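Thioesterase (Pseudomonas aeruginosa, PDB 2O5U) probably hydrolyses fatty acyl-CoA thioesters, as a putative thioesterase of the 4-hydroxybenzoyl-CoA thioesterase family with a hot-dog fold. Local coordinates at residues 38-43 with 101-106. Sequence-based numbering, arbitrary orientation.
Sequences YAFFDT and LALFLE
In the core of the hot-dog fold, where an antiparallel sheet wraps round a long central helix, F41 and F40, neighbours on helix 34-53, meet L101 and L103 of strand 96-105. Alternation along the strand turns L101 and L103 to the helix and A102 to the other side of the sheet. L101 lies over one face of the F41 ring in a CH-pi contact: its CB is 4.1 Å from the ring centroid, 24° off the normal and displaced toward the rim. The two side chains run past each other in opposite directions, so CD1 of L101 reaches back to CB of F41, 4.0 Å away. In L103, CG stands anti to the backbone N (chi1 179°), which carries the branch out from the strand toward F40, and its CD1 comes obliquely to CD2 of F40 at 3.5 Å. Flat rings give the helix broad apolar surfaces, against which the branched leucine ends pack; M85 of the adjacent strand touches both rings. All four touching residues are buried and meet through hydrocarbon side chains, while the backbones of L101 and L103 bond along the sheet to G115 and to C112 and A113, so the interface is apolar, held by dispersion and burial.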
loop_
_atom_site.group_PDB
_atom_site.type_symbol
_atom_site.label_atom_id
_atom_site.label_comp_id
_atom_site.label_asym_id
_atom_site.label_seq_id
_atom_site.Cartn_x
_atom_site.Cartn_y
_atom_site.Cartn_z
ATOM N N TYR A 38 -2.822 10.892 -0.113
ATOM C CA TYR A 38 -3.370 10.913 1.243
ATOM C C TYR A 38 -2.449 10.287 2.267
ATOM O O TYR A 38 -2.433 10.695 3.436
ATOM C CB TYR A 38 -4.739 10.228 1.261
ATOM C CG TYR A 38 -5.817 10.991 0.544
ATOM C CD1 TYR A 38 -6.305 10.559 -0.688
ATOM C CD2 TYR A 38 -6.357 12.149 1.102
ATOM C CE1 TYR A 38 -7.293 11.282 -1.350
ATOM C CE2 TYR A 38 -7.339 12.885 0.453
ATOM C CZ TYR A 38 -7.828 12.432 -0.752
ATOM O OH TYR A 38 -8.827 13.165 -1.369
ATOM N N ALA A 39 -1.702 9.272 1.846
ATOM C CA ALA A 39 -0.619 8.702 2.652
ATOM C C ALA A 39 0.503 9.717 2.918
ATOM O O ALA A 39 1.007 9.787 4.049
ATOM C CB ALA A 39 -0.077 7.415 2.037
ATOM N N PHE A 40 0.847 10.526 1.911
ATOM C CA PHE A 40 1.761 11.685 2.131
ATOM C C PHE A 40 1.150 12.691 3.145
ATOM O O PHE A 40 1.880 13.191 4.005
ATOM C CB PHE A 40 2.076 12.434 0.826
ATOM C CG PHE A 40 2.755 11.586 -0.221
ATOM C CD1 PHE A 40 3.626 10.555 0.150
ATOM C CD2 PHE A 40 2.596 11.866 -1.566
ATOM C CE1 PHE A 40 4.294 9.800 -0.832
ATOM C CE2 PHE A 40 3.264 11.066 -2.573
ATOM C CZ PHE A 40 4.093 10.071 -2.188
ATOM N N PHE A 41 -0.150 13.003 3.038
ATOM C CA PHE A 41 -0.783 13.964 3.991
ATOM C C PHE A 41 -0.652 13.399 5.460
ATOM O O PHE A 41 -0.284 14.108 6.404
ATOM C CB PHE A 41 -2.268 14.065 3.721
ATOM C CG PHE A 41 -2.671 14.818 2.445
ATOM C CD1 PHE A 41 -1.741 15.333 1.547
ATOM C CD2 PHE A 41 -4.033 15.046 2.206
ATOM C CE1 PHE A 41 -2.164 16.038 0.393
ATOM C CE2 PHE A 41 -4.465 15.763 1.072
ATOM C CZ PHE A 41 -3.533 16.249 0.160
ATOM N N ASP A 42 -0.984 12.129 5.625
ATOM C CA ASP A 42 -0.963 11.441 6.917
ATOM C C ASP A 42 0.427 11.424 7.513
ATOM O O ASP A 42 0.613 11.621 8.756
ATOM C CB ASP A 42 -1.377 9.948 6.748
ATOM C CG ASP A 42 -2.849 9.718 6.934
ATOM O OD1 ASP A 42 -3.624 10.692 6.753
ATOM O OD2 ASP A 42 -3.224 8.574 7.278
ATOM N N THR A 43 1.398 11.131 6.645
ATOM C CA THR A 43 2.806 11.121 7.013
ATOM C C THR A 43 3.327 12.475 7.436
ATOM O O THR A 43 3.945 12.584 8.481
ATOM C CB THR A 43 3.674 10.496 5.868
ATOM O OG1 THR A 43 3.175 9.179 5.688
ATOM C CG2 THR A 43 5.178 10.471 6.243
ATOM N N LEU A 101 -2.526 20.898 3.103
ATOM C CA LEU A 101 -1.284 20.313 2.636
ATOM C C LEU A 101 -1.191 20.457 1.105
ATOM O O LEU A 101 -2.215 20.530 0.426
ATOM C CB LEU A 101 -1.245 18.819 2.981
ATOM C CG LEU A 101 -0.756 18.515 4.423
ATOM C CD1 LEU A 101 -1.732 17.732 5.186
ATOM C CD2 LEU A 101 0.564 17.928 4.480
ATOM N N ALA A 102 0.025 20.507 0.595
ATOM C CA ALA A 102 0.248 20.484 -0.848
ATOM C C ALA A 102 1.542 19.689 -1.091
ATOM O O ALA A 102 2.460 19.704 -0.257
ATOM C CB ALA A 102 0.299 21.931 -1.430
ATOM N N LEU A 103 1.608 18.968 -2.214
ATOM C CA LEU A 103 2.796 18.285 -2.646
ATOM C C LEU A 103 3.457 19.174 -3.694
ATOM O O LEU A 103 2.772 19.700 -4.587
ATOM C CB LEU A 103 2.483 16.915 -3.262
ATOM C CG LEU A 103 3.675 16.085 -3.782
ATOM C CD1 LEU A 103 3.414 14.581 -3.638
ATOM C CD2 LEU A 103 4.068 16.440 -5.210
ATOM N N PHE A 104 4.770 19.267 -3.597
ATOM C CA PHE A 104 5.648 19.988 -4.519
ATOM C C PHE A 104 6.779 19.109 -4.991
ATOM O O PHE A 104 7.310 18.317 -4.220
ATOM C CB PHE A 104 6.294 21.199 -3.811
ATOM C CG PHE A 104 5.287 22.180 -3.240
ATOM C CD1 PHE A 104 4.848 22.065 -1.921
ATOM C CD2 PHE A 104 4.775 23.214 -4.052
ATOM C CE1 PHE A 104 3.888 22.998 -1.407
ATOM C CE2 PHE A 104 3.797 24.120 -3.560
ATOM C CZ PHE A 104 3.357 24.002 -2.242
ATOM N N LEU A 105 7.284 19.321 -6.203
ATOM C CA LEU A 105 8.580 18.679 -6.512
ATOM C C LEU A 105 9.623 19.370 -5.656
ATOM O O LEU A 105 9.500 20.571 -5.413
ATOM C CB LEU A 105 8.947 18.825 -7.998
ATOM C CG LEU A 105 8.301 17.827 -8.965
ATOM C CD1 LEU A 105 8.821 18.060 -10.392
ATOM C CD2 LEU A 105 8.575 16.363 -8.497
ATOM N N GLU A 106 10.621 18.643 -5.154
ATOM C CA GLU A 106 11.659 19.340 -4.409
ATOM C C GLU A 106 12.403 20.165 -5.451
ATOM O O GLU A 106 12.749 19.682 -6.560
ATOM C CB GLU A 106 12.598 18.407 -3.614
ATOM C CG GLU A 106 13.585 17.626 -4.497
ATOM C CD GLU A 106 14.919 17.335 -3.828
ATOM O OE1 GLU A 106 14.943 17.105 -2.595
ATOM O OE2 GLU A 106 15.938 17.350 -4.554
#